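Putative methylase (Clostridium difficile, PDB 3LDU) probably methylates guanine bases of ribosomal RNA and holds a GTP molecule in the crystal. Local coordinates at residues A[188-193]-A[361-366]; A[340-345]-A[351-356]. All coordinates share one frame; numbering follows the deposited sequence.

Both interactions belong to the methyltransferase domain and reach the same mixed sheet. Interaction 1 brings Leu190, next to helix 181-189, to an edge strand, 359-365. It is partly buried and small. The leucine there meets an arginine and a second leucine, by van der Waals contact alone. Interaction 2 is more deeply buried and joins strand 339-344 to the short helix 349-353 and the turn after it. Its chemistry is aromatic, with one amide-to-hydroxyl hydrogen bond at the phenol end. The two contacts meet where Thr191 and Pro192 pack on Tyr341. Helix 349-353 leads directly on to strand 359-365, so the same run of chain serves both.

Interaction 1 (A[188-193]-A[361-366]); sequences IYLTPW and RKLYNG
Leu190 touches Arg361 with both of its methyl groups. CD2 sits over one face of the Arg361 guanidinium, offset toward its rim, and comes within 3.5 Å of Arg361 NH2. The same methyl lies 3.8 Å from Arg361 CD, so it follows the end of the arginine chain as well as its flat head. This is the tighter part of the contact, though it holds for one of two conformers of Arg361. In this conformer the chain runs extended from CG to NE (chi2 -179°, chi3 -172°).

The other branch is looser. Leu190 CD1 is 4.1 Å from Arg361 CD and also reaches Leu363, with 4.3 Å between Leu190 CD1 and Leu363 CD1. Leu363 is buried, while Leu190 and Arg361 remain partly exposed.

Just past Leu190 the chain is braced by Thr191. Its OG1 lies 2.8 Å from Ile188 O, in the carbonyl plane and on a lone pair. Ile188 O also accepts from Thr191 N. Thr191 OG1 in turn accepts from Trp193 N at 3.1 Å, which makes an ST turn.

The contact packs the segment after helix 181-189 on an edge strand of the Rossmann-like methyltransferase sheet. Strand 359-365 is paired by backbone bonds to strand 368-375, whose Phe372 touches both Leu190 and Leu363. Ile188 packs on helix 208-217 and on Ile306 of strand 304-307.

Interaction 2 (A[340-345]-A[351-356]); sequences YYLITS and YEFGQK
Tyr340 lays the CD1-CE1 side of its ring against the tip of Phe353, with Tyr340 CE1 3.7 Å from Phe353 CZ. Tyr340 CE1 lies at the edge of the Phe353 ring, near its plane. The two rings are turned 64° to each other, with centroids 5.9 Å apart, and meet obliquely. Phe353 points its ring at the strand with CG anti to the backbone N (chi1 -173°). Leu342, two residues along the strand, adds a lighter touch: Leu342 CD1 is 4.3 Å from Phe353 CZ.

Past the ring, the phenol end of Tyr340 is held by a polar partner. Gln355 NE2 donates to Tyr340 OH at 2.8 Å, and the bond is nearly straight (165°). The hydroxyl lies almost in the Gln355 amide plane, and the amide nitrogen sits at the edge of the tyrosine ring. The two side chains approach from opposite directions. Gln355 reaches the hydroxyl with an extended chain.

Between Phe353 and Gln355, Gly354 leaves the helix with positive phi. The residues on each side of it both point toward the strand.

Arg333 of helix 315-333 makes a cation-pi contact with Phe353 and binds its carbonyl O. Tyr375 of strand 368-375 meets the rings of both Tyr340 and Phe353, and its OH bonds Gln355 O. Helix 349-353 is thus tied to strand 339-344, which runs between strands 304-307 and 368-375 in the methyltransferase sheet.

Interaction 1 (A[188-193]-A[361-366])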
loop_
_atom_site.group_PDB
_atom_site.type_symbol
_atom_site.label_atom_id
_atom_site.label_comp_id
_atom_site.label_asym_id
_atom_site.label_seq_id
_atom_site.Cartn_x
_atom_site.Cartn_y
_atom_site.Cartn_z
ATOM N N ILE A 188 -3.253 -10.190 -3.969
ATOM C CA ILE A 188 -2.416 -11.358 -4.206
ATOM C C ILE A 188 -2.168 -12.136 -2.907
ATOM O O ILE A 188 -2.264 -13.366 -2.863
ATOM C CB ILE A 188 -1.045 -10.993 -4.801
ATOM C CG1 ILE A 188 -1.190 -10.129 -6.062
ATOM C CG2 ILE A 188 -0.254 -12.272 -5.117
ATOM C CD1 ILE A 188 -2.097 -10.738 -7.108
ATOM N N TYR A 189 -1.814 -11.395 -1.859
ATOM C CA TYR A 189 -1.521 -11.981 -0.557
ATOM C C TYR A 189 -2.709 -12.730 0.051
ATOM O O TYR A 189 -2.523 -13.629 0.888
ATOM C CB TYR A 189 -1.102 -10.869 0.403
ATOM C CG TYR A 189 0.321 -10.369 0.269
ATOM C CD1 TYR A 189 1.360 -11.208 -0.126
ATOM C CD2 TYR A 189 0.633 -9.063 0.605
ATOM C CE1 TYR A 189 2.681 -10.718 -0.200
ATOM C CE2 TYR A 189 1.925 -8.580 0.529
ATOM C CZ TYR A 189 2.936 -9.406 0.132
ATOM O OH TYR A 189 4.211 -8.890 0.077
ATOM N N LEU A 190 -3.923 -12.333 -0.333
ATOM C CA LEU A 190 -5.134 -12.991 0.161
ATOM C C LEU A 190 -5.417 -14.308 -0.553
ATOM O O LEU A 190 -6.332 -15.028 -0.181
ATOM C CB LEU A 190 -6.355 -12.071 0.052
ATOM C CG LEU A 190 -6.428 -10.959 1.096
ATOM C CD1 LEU A 190 -7.375 -9.837 0.687
ATOM C CD2 LEU A 190 -6.816 -11.528 2.453
ATOM N N THR A 191 -4.627 -14.624 -1.575
ATOM C CA THR A 191 -4.784 -15.881 -2.298
ATOM C C THR A 191 -3.600 -16.808 -2.049
ATOM O O THR A 191 -2.561 -16.383 -1.532
ATOM C CB THR A 191 -4.860 -15.645 -3.820
ATOM O OG1 THR A 191 -3.537 -15.423 -4.330
ATOM C CG2 THR A 191 -5.777 -14.465 -4.143
ATOM N N PRO A 192 -3.747 -18.083 -2.422
ATOM C CA PRO A 192 -2.638 -19.033 -2.288
ATOM C C PRO A 192 -1.692 -19.028 -3.483
ATOM O O PRO A 192 -0.831 -19.900 -3.567
ATOM C CB PRO A 192 -3.343 -20.395 -2.202
ATOM C CG PRO A 192 -4.824 -20.101 -2.168
ATOM C CD PRO A 192 -5.011 -18.759 -2.759
ATOM N N TRP A 193 -1.823 -18.064 -4.390
ATOM C CA TRP A 193 -0.986 -18.073 -5.586
ATOM C C TRP A 193 0.496 -17.992 -5.239
ATOM O O TRP A 193 0.899 -17.237 -4.350
ATOM C CB TRP A 193 -1.343 -16.929 -6.545
ATOM C CG TRP A 193 -0.441 -16.914 -7.758
ATOM C CD1 TRP A 193 -0.559 -17.698 -8.872
ATOM C CD2 TRP A 193 0.740 -16.115 -7.952
ATOM N NE1 TRP A 193 0.465 -17.429 -9.755
ATOM C CE2 TRP A 193 1.278 -16.466 -9.210
ATOM C CE3 TRP A 193 1.395 -15.140 -7.185
ATOM C CZ2 TRP A 193 2.427 -15.865 -9.724
ATOM C CZ3 TRP A 193 2.539 -14.550 -7.695
ATOM C CH2 TRP A 193 3.047 -14.916 -8.948
ATOM N N ARG A 361 -14.541 -10.219 1.468
ATOM C CA ARG A 361 -13.813 -9.311 2.347
ATOM C C ARG A 361 -14.030 -7.854 1.965
ATOM O O ARG A 361 -13.894 -7.474 0.798
ATOM C CB ARG A 361 -12.326 -9.657 2.355
ATOM C CG ARG A 361 -12.036 -11.060 2.873
ATOM C CD ARG A 361 -10.554 -11.337 2.874
ATOM N NE ARG A 361 -10.224 -12.728 3.188
ATOM C CZ ARG A 361 -9.481 -13.092 4.226
ATOM N NH1 ARG A 361 -9.194 -14.364 4.433
ATOM N NH2 ARG A 361 -9.010 -12.169 5.056
ATOM N N LYS A 362 -14.381 -7.043 2.960
ATOM C CA LYS A 362 -14.606 -5.624 2.716
ATOM C C LYS A 362 -13.270 -4.890 2.637
ATOM O O LYS A 362 -12.446 -4.983 3.549
ATOM C CB LYS A 362 -15.487 -5.019 3.813
ATOM C CG LYS A 362 -15.693 -3.519 3.659
ATOM C CD LYS A 362 -16.628 -2.951 4.726
ATOM C CE LYS A 362 -18.018 -3.566 4.643
ATOM N NZ LYS A 362 -19.010 -2.814 5.467
ATOM N N LEU A 363 -13.068 -4.165 1.540
ATOM C CA LEU A 363 -11.806 -3.479 1.261
ATOM C C LEU A 363 -12.074 -2.096 0.673
ATOM O O LEU A 363 -13.228 -1.711 0.495
ATOM C CB LEU A 363 -10.949 -4.298 0.299
ATOM C CG LEU A 363 -10.488 -5.675 0.780
ATOM C CD1 LEU A 363 -9.870 -6.459 -0.367
ATOM C CD2 LEU A 363 -9.480 -5.504 1.905
ATOM N N TYR A 364 -11.014 -1.352 0.369
ATOM C CA TYR A 364 -11.177 0.027 -0.096
ATOM C C TYR A 364 -10.204 0.506 -1.175
ATOM O O TYR A 364 -8.987 0.440 -1.000
ATOM C CB TYR A 364 -11.098 0.998 1.089
ATOM C CG TYR A 364 -12.368 1.098 1.891
ATOM C CD1 TYR A 364 -12.333 1.131 3.277
ATOM C CD2 TYR A 364 -13.604 1.155 1.264
ATOM C CE1 TYR A 364 -13.494 1.224 4.015
ATOM C CE2 TYR A 364 -14.769 1.246 1.993
ATOM C CZ TYR A 364 -14.708 1.280 3.368
ATOM O OH TYR A 364 -15.868 1.372 4.099
ATOM N N ASN A 365 -10.756 0.988 -2.288
ATOM C CA ASN A 365 -10.053 1.944 -3.140
ATOM C C ASN A 365 -10.473 3.339 -2.668
ATOM O O ASN A 365 -11.004 4.130 -3.448
ATOM C CB ASN A 365 -10.423 1.778 -4.622
ATOM C CG ASN A 365 -9.537 0.769 -5.365
ATOM O OD1 ASN A 365 -8.380 1.054 -5.726
ATOM N ND2 ASN A 365 -10.101 -0.405 -5.639
ATOM N N GLY A 366 -10.266 3.618 -1.382
ATOM C CA GLY A 366 -10.636 4.896 -0.798
ATOM C C GLY A 366 -12.080 5.304 -1.045
ATOM O O GLY A 366 -12.993 4.860 -0.346
#

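Interaction 2 (A[340-345]-A[351-356])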
loop_
_atom_site.group_PDB
_atom_site.type_symbol
_atom_site.label_atom_id
_atom_site.label_comp_id
_atom_site.label_asym_id
_atom_site.label_seq_id
_atom_site.Cartn_x
_atom_site.Cartn_y
_atom_site.Cartn_z
ATOM N N TYR A 340 -10.834 -18.470 -8.458
ATOM C CA TYR A 340 -10.945 -17.118 -8.997
ATOM C C TYR A 340 -11.336 -16.119 -7.911
ATOM O O TYR A 340 -12.056 -16.463 -6.971
ATOM C CB TYR A 340 -11.892 -17.051 -10.205
ATOM C CG TYR A 340 -13.007 -18.088 -10.221
ATOM C CD1 TYR A 340 -14.245 -17.812 -9.663
ATOM C CD2 TYR A 340 -12.827 -19.321 -10.834
ATOM C CE1 TYR A 340 -15.273 -18.743 -9.683
ATOM C CE2 TYR A 340 -13.861 -20.276 -10.856
ATOM C CZ TYR A 340 -15.080 -19.970 -10.277
ATOM O OH TYR A 340 -16.125 -20.887 -10.284
ATOM N N TYR A 341 -10.850 -14.891 -8.057
ATOM C CA TYR A 341 -10.996 -13.861 -7.034
ATOM C C TYR A 341 -11.306 -12.561 -7.753
ATOM O O TYR A 341 -10.600 -12.188 -8.686
ATOM C CB TYR A 341 -9.687 -13.729 -6.250
ATOM C CG TYR A 341 -9.251 -15.027 -5.593
ATOM C CD1 TYR A 341 -9.574 -15.302 -4.266
ATOM C CD2 TYR A 341 -8.541 -15.996 -6.314
ATOM C CE1 TYR A 341 -9.180 -16.493 -3.656
ATOM C CE2 TYR A 341 -8.157 -17.199 -5.713
ATOM C CZ TYR A 341 -8.475 -17.434 -4.385
ATOM O OH TYR A 341 -8.107 -18.623 -3.768
ATOM N N LEU A 342 -12.376 -11.888 -7.352
ATOM C CA LEU A 342 -12.807 -10.690 -8.062
ATOM C C LEU A 342 -13.122 -9.591 -7.074
ATOM O O LEU A 342 -13.799 -9.826 -6.068
ATOM C CB LEU A 342 -14.078 -10.989 -8.876
ATOM C CG LEU A 342 -13.949 -11.999 -10.017
ATOM C CD1 LEU A 342 -14.323 -13.382 -9.502
ATOM C CD2 LEU A 342 -14.831 -11.624 -11.203
ATOM N N ILE A 343 -12.632 -8.392 -7.357
ATOM C CA ILE A 343 -12.945 -7.245 -6.514
ATOM C C ILE A 343 -13.928 -6.315 -7.227
ATOM O O ILE A 343 -13.738 -5.969 -8.394
ATOM C CB ILE A 343 -11.654 -6.483 -6.084
ATOM C CG1 ILE A 343 -12.036 -5.268 -5.238
ATOM C CG2 ILE A 343 -10.804 -6.092 -7.301
ATOM C CD1 ILE A 343 -10.859 -4.658 -4.434
ATOM N N THR A 344 -15.012 -5.961 -6.553
ATOM C CA THR A 344 -15.978 -5.041 -7.134
ATOM C C THR A 344 -16.802 -4.374 -6.055
ATOM O O THR A 344 -16.993 -4.940 -4.977
ATOM C CB THR A 344 -16.925 -5.729 -8.153
ATOM O OG1 THR A 344 -17.858 -4.759 -8.642
ATOM C CG2 THR A 344 -17.688 -6.877 -7.507
ATOM N N SER A 345 -17.303 -3.180 -6.351
ATOM C CA SER A 345 -18.168 -2.470 -5.416
ATOM C C SER A 345 -19.633 -2.808 -5.653
ATOM O O SER A 345 -20.513 -2.343 -4.918
ATOM C CB SER A 345 -17.967 -0.960 -5.535
ATOM O OG SER A 345 -18.387 -0.492 -6.806
ATOM N N TYR A 351 -24.985 -12.763 -6.813
ATOM C CA TYR A 351 -26.229 -13.104 -7.495
ATOM C C TYR A 351 -26.087 -13.097 -9.022
ATOM O O TYR A 351 -26.539 -14.026 -9.704
ATOM C CB TYR A 351 -27.368 -12.188 -7.042
ATOM C CG TYR A 351 -28.672 -12.508 -7.733
ATOM C CD1 TYR A 351 -29.426 -13.611 -7.352
ATOM C CD2 TYR A 351 -29.138 -11.722 -8.778
ATOM C CE1 TYR A 351 -30.619 -13.912 -7.991
ATOM C CE2 TYR A 351 -30.323 -12.016 -9.421
ATOM C CZ TYR A 351 -31.061 -13.112 -9.023
ATOM O OH TYR A 351 -32.246 -13.412 -9.661
ATOM N N GLU A 352 -25.451 -12.069 -9.574
ATOM C CA GLU A 352 -25.321 -11.980 -11.028
ATOM C C GLU A 352 -24.244 -12.934 -11.560
ATOM O O GLU A 352 -24.386 -13.522 -12.644
ATOM C CB GLU A 352 -25.028 -10.542 -11.453
ATOM C CG GLU A 352 -26.037 -9.530 -10.937
ATOM C CD GLU A 352 -27.417 -9.704 -11.550
ATOM O OE1 GLU A 352 -27.548 -10.457 -12.544
ATOM O OE2 GLU A 352 -28.375 -9.081 -11.040
ATOM N N PHE A 353 -23.174 -13.087 -10.783
ATOM C CA PHE A 353 -22.089 -14.013 -11.101
ATOM C C PHE A 353 -22.549 -15.478 -11.082
ATOM O O PHE A 353 -21.998 -16.315 -11.795
ATOM C CB PHE A 353 -20.934 -13.804 -10.121
ATOM C CG PHE A 353 -19.706 -14.592 -10.448
ATOM C CD1 PHE A 353 -18.911 -14.244 -11.534
ATOM C CD2 PHE A 353 -19.319 -15.659 -9.651
ATOM C CE1 PHE A 353 -17.764 -14.953 -11.835
ATOM C CE2 PHE A 353 -18.170 -16.376 -9.944
ATOM C CZ PHE A 353 -17.387 -16.019 -11.043
ATOM N N GLY A 354 -23.556 -15.783 -10.265
ATOM C CA GLY A 354 -24.143 -17.115 -10.245
ATOM C C GLY A 354 -23.478 -18.093 -9.295
ATOM O O GLY A 354 -23.611 -19.307 -9.452
ATOM N N GLN A 355 -22.756 -17.571 -8.306
ATOM C CA GLN A 355 -22.035 -18.426 -7.373
ATOM C C GLN A 355 -21.730 -17.680 -6.077
ATOM O O GLN A 355 -21.366 -16.505 -6.104
ATOM C CB GLN A 355 -20.739 -18.920 -8.028
ATOM C CG GLN A 355 -20.042 -20.048 -7.294
ATOM C CD GLN A 355 -18.803 -20.515 -8.020
ATOM O OE1 GLN A 355 -18.033 -21.327 -7.502
ATOM N NE2 GLN A 355 -18.592 -19.991 -9.225
ATOM N N LYS A 356 -21.912 -18.361 -4.945
ATOM C CA LYS A 356 -21.650 -17.787 -3.631
ATOM C C LYS A 356 -20.167 -17.941 -3.335
ATOM O O LYS A 356 -19.595 -19.003 -3.572
ATOM C CB LYS A 356 -22.485 -18.501 -2.556
ATOM C CG LYS A 356 -22.375 -17.882 -1.174
ATOM C CD LYS A 356 -23.448 -18.389 -0.220
ATOM C CE LYS A 356 -22.927 -19.486 0.700
ATOM N NZ LYS A 356 -22.498 -20.715 -0.029
#